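Local coordinates for superoxide dismutase [Mn/Fe] (Aeropyrum pernix, PDB 3AK3) that catalyses the dismutation of superoxide to molecular oxygen and hydrogen peroxide, using a bound iron in this form, at the interface of chains A and B. Coordinates in Å, arbitrary orientation; residue numbers count along the deposited sequence, not the author numbering. Chains: chain A/B, Superoxide dismutase [Mn/Fe].

Contact 1: the interface of chains A and B. Residues chain A 201, 204-206, 209; chain B 204-205, 208-209.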
loop_
_atom_site.group_PDB
_atom_site.type_symbol
_atom_site.label_atom_id
_atom_site.label_comp_id
_atom_site.label_asym_id
_atom_site.label_seq_id
_atom_site.Cartn_x
_atom_site.Cartn_y
_atom_site.Cartn_z
ATOM N N GLN A 201 30.010 -3.175 -9.133
ATOM C CA GLN A 201 29.634 -1.808 -9.478
ATOM C C GLN A 201 29.095 -1.076 -8.259
ATOM O O GLN A 201 29.421 0.087 -8.045
ATOM C CB GLN A 201 28.613 -1.770 -10.623
ATOM C CG GLN A 201 29.170 -2.246 -11.971
ATOM C CD GLN A 201 30.342 -1.395 -12.467
ATOM O OE1 GLN A 201 30.360 -0.177 -12.299
ATOM N NE2 GLN A 201 31.329 -2.045 -13.070
ATOM N N ASN A 204 31.773 -0.045 -5.892
ATOM C CA ASN A 204 32.498 1.085 -6.461
ATOM C C ASN A 204 31.695 2.368 -6.425
ATOM O O ASN A 204 32.261 3.434 -6.201
ATOM C CB ASN A 204 32.912 0.806 -7.911
ATOM C CG ASN A 204 34.033 -0.214 -8.025
ATOM O OD1 ASN A 204 34.283 -0.744 -9.108
ATOM N ND2 ASN A 204 34.710 -0.494 -6.913
ATOM N N ASN A 205 30.380 2.267 -6.635
ATOM C CA ASN A 205 29.578 3.441 -7.006
ATOM C C ASN A 205 28.473 3.911 -6.060
ATOM O O ASN A 205 28.125 5.088 -6.065
ATOM C CB ASN A 205 28.965 3.242 -8.403
ATOM C CG ASN A 205 29.990 3.351 -9.519
ATOM O OD1 ASN A 205 31.196 3.254 -9.293
ATOM N ND2 ASN A 205 29.510 3.548 -10.734
ATOM N N ALA A 206 27.903 3.004 -5.272
ATOM C CA ALA A 206 26.654 3.307 -4.560
ATOM C C ALA A 206 26.760 4.366 -3.447
ATOM O O ALA A 206 25.988 5.324 -3.422
ATOM C CB ALA A 206 26.021 2.026 -4.040
ATOM N N LEU A 209 26.559 8.375 -3.973
ATOM C CA LEU A 209 25.282 8.916 -4.442
ATOM C C LEU A 209 24.533 9.584 -3.293
ATOM O O LEU A 209 23.662 10.440 -3.513
ATOM C CB LEU A 209 24.392 7.811 -5.030
ATOM C CG LEU A 209 24.740 7.097 -6.342
ATOM C CD1 LEU A 209 23.826 5.895 -6.559
ATOM C CD2 LEU A 209 24.650 8.053 -7.518
ATOM N N ASN B 204 27.830 10.432 -12.697
ATOM C CA ASN B 204 29.057 9.651 -12.741
ATOM C C ASN B 204 28.884 8.181 -12.369
ATOM O O ASN B 204 29.587 7.316 -12.908
ATOM C CB ASN B 204 30.116 10.298 -11.848
ATOM C CG ASN B 204 30.716 11.532 -12.472
ATOM O OD1 ASN B 204 30.823 11.623 -13.694
ATOM N ND2 ASN B 204 31.112 12.492 -11.640
ATOM N N ASN B 205 27.934 7.905 -11.472
ATOM C CA ASN B 205 27.887 6.629 -10.753
ATOM C C ASN B 205 26.633 5.765 -10.916
ATOM O O ASN B 205 26.708 4.553 -10.737
ATOM C CB ASN B 205 28.102 6.862 -9.255
ATOM C CG ASN B 205 29.506 7.327 -8.927
ATOM O OD1 ASN B 205 29.984 8.332 -9.448
ATOM N ND2 ASN B 205 30.169 6.602 -8.047
ATOM N N PRO B 208 25.835 2.709 -14.274
ATOM C CA PRO B 208 26.574 1.440 -14.184
ATOM C C PRO B 208 26.078 0.429 -13.135
ATOM O O PRO B 208 26.404 -0.751 -13.236
ATOM C CB PRO B 208 27.997 1.888 -13.826
ATOM C CG PRO B 208 28.088 3.289 -14.265
ATOM C CD PRO B 208 26.727 3.860 -14.052
ATOM N N LEU B 209 25.301 0.875 -12.147
ATOM C CA LEU B 209 24.739 -0.045 -11.146
ATOM C C LEU B 209 23.740 -1.034 -11.742
ATOM O O LEU B 209 23.473 -2.089 -11.156
ATOM C CB LEU B 209 24.029 0.737 -10.041
ATOM C CG LEU B 209 24.857 1.688 -9.189
ATOM C CD1 LEU B 209 23.949 2.559 -8.353
ATOM C CD2 LEU B 209 25.783 0.885 -8.309
HETATM O O HOH W 1 31.230 4.608 -12.579
#
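A:Asn205 and B:Asn205 face each other across a local two-fold axis, each at the end of its helix 192-205. Their side chains cross obliquely, with the amide planes turned 50° apart. Each amide nitrogen bonds to the backbone carbonyl of the opposite asparagine. A:Asn205 ND2 donates to B:Asn205 O at 3.0 Å, and the bond is fairly straight, 154° at the hydrogen. The return bond, B:Asn205 ND2 to A:Asn205 O, is 3.2 Å long and more bent. Both donors meet a lone pair in the carbonyl plane, though each acceptor lies somewhat out of the plane of the donating amide. The two bonds should limit rotation of both amides; the CB atoms of A:Asn205 and B:Asn205 lie 3.8 Å apart. A:Asn205 ND2 is also 2.7 Å from the oxygen of a water, which in turn reaches B:Asn204 O.

To one side A:Gln201 and B:Pro208 cross at about a right angle. With CG anti to the carbonyl carbon (chi1 -67°), A:Gln201 CG lies 3.4 Å from B:Pro208 O. The bend at chi2 brings the amide round, with OE1 near B:Pro208 CB. Round the corner, A:Leu209 and B:Leu209 reach toward each other tip to tip, CD1 to CD1 at 3.8 Å. B:Leu209 CD2 rests against the backbone of A:Gln201. The site joins the two helix ends by reciprocal amide bonds, with the leucine tips packed alongside, and so probably holds two subunits together.

Contact 2: the interface of chains A and B. Residues chain A 77-78, 81, 154, 158, 160; chain B 155-156, 210.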
loop_
_atom_site.group_PDB
_atom_site.type_symbol
_atom_site.label_atom_id
_atom_site.label_comp_id
_atom_site.label_asym_id
_atom_site.label_seq_id
_atom_site.Cartn_x
_atom_site.Cartn_y
_atom_site.Cartn_z
ATOM N N ILE A 77 12.403 -1.726 -14.509
ATOM C CA ILE A 77 13.746 -1.903 -13.973
ATOM C C ILE A 77 13.888 -3.253 -13.270
ATOM O O ILE A 77 14.923 -3.914 -13.391
ATOM C CB ILE A 77 14.195 -0.735 -13.071
ATOM C CG1 ILE A 77 15.717 -0.784 -12.893
ATOM C CG2 ILE A 77 13.468 -0.730 -11.719
ATOM C CD1 ILE A 77 16.305 0.459 -12.264
ATOM N N MET A 78 12.837 -3.688 -12.573
ATOM C CA MET A 78 12.941 -4.957 -11.842
ATOM C C MET A 78 13.105 -6.130 -12.810
ATOM O O MET A 78 13.926 -7.002 -12.566
ATOM C CB MET A 78 11.749 -5.183 -10.908
ATOM C CG MET A 78 11.601 -4.184 -9.769
ATOM S SD MET A 78 12.958 -4.223 -8.571
ATOM C CE MET A 78 12.590 -5.744 -7.672
ATOM N N ILE A 81 16.611 -6.215 -14.372
ATOM C CA ILE A 81 17.571 -6.906 -13.489
ATOM C C ILE A 81 17.312 -8.427 -13.469
ATOM O O ILE A 81 18.233 -9.248 -13.562
ATOM C CB ILE A 81 17.538 -6.311 -12.053
ATOM C CG1 ILE A 81 17.865 -4.805 -12.078
ATOM C CG2 ILE A 81 18.472 -7.089 -11.108
ATOM C CD1 ILE A 81 17.578 -4.078 -10.769
ATOM N N MET A 154 9.760 -1.181 -1.469
ATOM C CA MET A 154 11.075 -0.725 -1.940
ATOM C C MET A 154 11.390 0.621 -1.303
ATOM O O MET A 154 10.498 1.428 -1.031
ATOM C CB MET A 154 11.122 -0.633 -3.467
ATOM C CG MET A 154 12.508 -0.397 -4.039
ATOM S SD MET A 154 13.661 -1.625 -3.405
ATOM C CE MET A 154 15.184 -0.983 -4.093
ATOM N N LEU A 158 18.961 1.454 -1.462
ATOM C CA LEU A 158 19.232 0.043 -1.723
ATOM C C LEU A 158 19.274 -0.271 -3.205
ATOM O O LEU A 158 18.357 0.087 -3.954
ATOM C CB LEU A 158 18.211 -0.871 -1.026
ATOM C CG LEU A 158 17.973 -0.708 0.477
ATOM C CD1 LEU A 158 16.874 -1.628 1.006
ATOM C CD2 LEU A 158 19.265 -0.872 1.285
ATOM N N PRO A 160 19.185 -3.232 -5.836
ATOM C CA PRO A 160 18.993 -4.674 -6.029
ATOM C C PRO A 160 20.104 -5.253 -6.893
ATOM O O PRO A 160 20.403 -4.727 -7.962
ATOM C CB PRO A 160 17.654 -4.755 -6.774
ATOM C CG PRO A 160 16.967 -3.462 -6.439
ATOM C CD PRO A 160 18.092 -2.459 -6.448
ATOM N N THR B 155 10.664 3.322 -6.115
ATOM C CA THR B 155 11.077 2.255 -7.023
ATOM C C THR B 155 12.571 2.000 -6.879
ATOM O O THR B 155 13.302 2.843 -6.368
ATOM C CB THR B 155 10.783 2.604 -8.504
ATOM O OG1 THR B 155 11.723 3.578 -8.976
ATOM C CG2 THR B 155 9.362 3.165 -8.683
ATOM N N ALA B 156 13.035 0.857 -7.371
ATOM C CA ALA B 156 14.473 0.657 -7.561
ATOM C C ALA B 156 15.023 1.630 -8.602
ATOM O O ALA B 156 14.263 2.233 -9.368
ATOM C CB ALA B 156 14.742 -0.789 -7.995
ATOM N N TYR B 210 23.202 -0.683 -12.906
ATOM C CA TYR B 210 22.048 -1.368 -13.477
ATOM C C TYR B 210 22.287 -1.851 -14.890
ATOM O O TYR B 210 21.867 -2.956 -15.265
ATOM C CB TYR B 210 20.845 -0.432 -13.443
ATOM C CG TYR B 210 20.505 -0.069 -12.034
ATOM C CD1 TYR B 210 19.920 -1.011 -11.190
ATOM C CD2 TYR B 210 20.815 1.195 -11.519
ATOM C CE1 TYR B 210 19.622 -0.709 -9.886
ATOM C CE2 TYR B 210 20.517 1.508 -10.206
ATOM C CZ TYR B 210 19.920 0.544 -9.395
ATOM O OH TYR B 210 19.601 0.815 -8.089
HETATM O O HOH W 2 17.592 1.468 -6.035
#
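B:Ala156 pushes its methyl group into an apolar pocket of chain A, in a subunit contact of the iron/manganese superoxide dismutase family. The pocket is formed by A:Ile77 and A:Met78 of helix 62-82, with A:Met154 and A:Pro160. A:Pro160 CG lies 3.8 Å from B:Ala156 CB, and A:Met78 SD meets the same methyl at 3.9 Å. The bend of A:Met78 at chi2 (-64°) helps to place its sulfur against the alanine methyl. A:Ile77 CG2 packs on the same methyl. A:Met154 comes from another side. Its CG is anti to the backbone N (chi1 -170°) and packs on the peptide between B:Thr155 and B:Ala156, 3.6 Å from B:Ala156 N. Its methyl CE touches B:Ala156 CA and CB.

Beside the alanine lies the ring of B:Tyr210. A:Ile77 CD1 sits over one face, 4.0 Å above the ring plane and offset toward the rim. A:Ile81 CD1 approaches beside the ring rather than over that face, 3.9 Å from B:Tyr210 CD1. The side chains of both isoleucines run at a slant to the tyrosine. A:Pro160 CD comes near the phenol end.

Farther out, the contact turns polar. The hydroxyl of B:Tyr210 shares a water with the A:Leu158 carbonyl; the water is 2.9 Å from B:Tyr210 OH and 2.6 Å from A:Leu158 O. Within chain B, the hydroxyl B:Thr155 OG1 donates to B:Ala156 O at 2.9 Å, tilted 30° from the carbonyl plane, and may steady the loop that presents the alanine.

Contact 3: the interface of chains A and B. Residues chain A 209-210; chain B 158-160, 202, 205-206, 209.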
loop_
_atom_site.group_PDB
_atom_site.type_symbol
_atom_site.label_atom_id
_atom_site.label_comp_id
_atom_site.label_asym_id
_atom_site.label_seq_id
_atom_site.Cartn_x
_atom_site.Cartn_y
_atom_site.Cartn_z
ATOM N N LEU A 209 26.559 8.375 -3.973
ATOM C CA LEU A 209 25.282 8.916 -4.442
ATOM C C LEU A 209 24.533 9.584 -3.293
ATOM O O LEU A 209 23.662 10.440 -3.513
ATOM C CB LEU A 209 24.392 7.811 -5.030
ATOM C CG LEU A 209 24.740 7.097 -6.342
ATOM C CD1 LEU A 209 23.826 5.895 -6.559
ATOM C CD2 LEU A 209 24.650 8.053 -7.518
ATOM N N TYR A 210 24.888 9.198 -2.068
ATOM C CA TYR A 210 24.146 9.636 -0.899
ATOM C C TYR A 210 24.985 10.362 0.147
ATOM O O TYR A 210 24.470 11.276 0.797
ATOM C CB TYR A 210 23.393 8.450 -0.296
ATOM C CG TYR A 210 22.490 7.809 -1.319
ATOM C CD1 TYR A 210 21.289 8.417 -1.674
ATOM C CD2 TYR A 210 22.854 6.627 -1.973
ATOM C CE1 TYR A 210 20.464 7.868 -2.617
ATOM C CE2 TYR A 210 22.017 6.054 -2.935
ATOM C CZ TYR A 210 20.825 6.697 -3.245
ATOM O OH TYR A 210 19.953 6.184 -4.175
ATOM N N LEU B 158 15.896 4.722 -9.344
ATOM C CA LEU B 158 15.774 6.169 -9.157
ATOM C C LEU B 158 16.560 6.624 -7.951
ATOM O O LEU B 158 16.415 6.073 -6.873
ATOM C CB LEU B 158 14.306 6.578 -8.989
ATOM C CG LEU B 158 13.395 6.215 -10.161
ATOM C CD1 LEU B 158 11.942 6.644 -9.894
ATOM C CD2 LEU B 158 13.908 6.799 -11.492
ATOM N N VAL B 159 17.410 7.623 -8.160
ATOM C CA VAL B 159 18.251 8.165 -7.094
ATOM C C VAL B 159 17.686 9.525 -6.665
ATOM O O VAL B 159 17.738 10.487 -7.437
ATOM C CB VAL B 159 19.724 8.310 -7.573
ATOM C CG1 VAL B 159 20.586 8.982 -6.498
ATOM C CG2 VAL B 159 20.304 6.953 -7.963
ATOM N N PRO B 160 17.089 9.608 -5.463
ATOM C CA PRO B 160 16.598 10.909 -4.996
ATOM C C PRO B 160 17.727 11.927 -4.830
ATOM O O PRO B 160 18.719 11.641 -4.153
ATOM C CB PRO B 160 15.986 10.589 -3.630
ATOM C CG PRO B 160 15.652 9.128 -3.696
ATOM C CD PRO B 160 16.771 8.530 -4.503
ATOM N N ALA B 202 25.408 11.288 -9.279
ATOM C CA ALA B 202 24.511 10.422 -10.039
ATOM C C ALA B 202 24.948 10.259 -11.499
ATOM O O ALA B 202 25.002 9.143 -12.014
ATOM C CB ALA B 202 23.080 10.929 -9.945
ATOM N N ASN B 205 27.934 7.905 -11.472
ATOM C CA ASN B 205 27.887 6.629 -10.753
ATOM C C ASN B 205 26.633 5.765 -10.916
ATOM O O ASN B 205 26.708 4.553 -10.737
ATOM C CB ASN B 205 28.102 6.862 -9.255
ATOM C CG ASN B 205 29.506 7.327 -8.927
ATOM O OD1 ASN B 205 29.984 8.332 -9.448
ATOM N ND2 ASN B 205 30.169 6.602 -8.047
ATOM N N ALA B 206 25.491 6.373 -11.232
ATOM C CA ALA B 206 24.212 5.656 -11.135
ATOM C C ALA B 206 23.984 4.619 -12.245
ATOM O O ALA B 206 23.673 3.459 -11.969
ATOM C CB ALA B 206 23.044 6.634 -11.053
ATOM N N LEU B 209 25.301 0.875 -12.147
ATOM C CA LEU B 209 24.739 -0.045 -11.146
ATOM C C LEU B 209 23.740 -1.034 -11.742
ATOM O O LEU B 209 23.473 -2.089 -11.156
ATOM C CB LEU B 209 24.029 0.737 -10.041
ATOM C CG LEU B 209 24.857 1.688 -9.189
ATOM C CD1 LEU B 209 23.949 2.559 -8.353
ATOM C CD2 LEU B 209 25.783 0.885 -8.309
HETATM O O HOH W 3 17.317 4.585 -4.866
HETATM O O HOH W 4 21.209 11.693 -3.028
#
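A:Leu209 ends the 3-10 helix 207-209 with phi/psi of -65/-21°, and A:Tyr210, the last residue modelled in chain A, follows with phi -123°. The A:Leu209 side chain forks between two parts of chain B. Its CD2 presses on helix 192-205, 3.5 Å from B:Ala202 CA, which is a tight fit. This methyl also nears the CB of B:Ala206. The other branch, CD1, turns to the strand 159-160 and meets B:Val159 CG2 at 3.9 Å, the two side chains crossing at about a right angle.

The phenol end of A:Tyr210 lies against B:Val159. A:Tyr210 OH is 3.7 Å from B:Val159 CG1, a methyl held anti to the backbone N. B:Pro160 CD comes near the same hydroxyl and the ring carbon CE1. Within chain A, CB of A:Leu209 covers the rim of one ring face. Replacing A:Tyr210 with a leucine would probably leave the B:Val159 methyls with a gap beside them and the water at B:Leu158 O without its phenol partner. That water is 3.2 Å from A:Tyr210 OH and 2.7 Å from B:Leu158 O. A second water joins the main chains, lying 2.8 Å from A:Leu209 O and 2.7 Å from B:Pro160 O.

The three contacts belong to one two-fold symmetric interface between chains A and B. The C-alpha centres of contact 1 and contact 3 are about 7 Å apart, and the two share A:Leu209, B:Asn205 and B:Leu209. Contact 2 lies about 14 Å from contact 1 and 12 Å from contact 3. It uses Tyr210 and the 158-160 segment with the chains exchanged relative to contact 3. Helix 192-205 and the residues just after it serve contacts 1 and 3, while contact 2 adds helix 62-82 and the 154-156 segment. Together the contacts are consistent with a dimer, usual for this family, inside the deposited assembly of four.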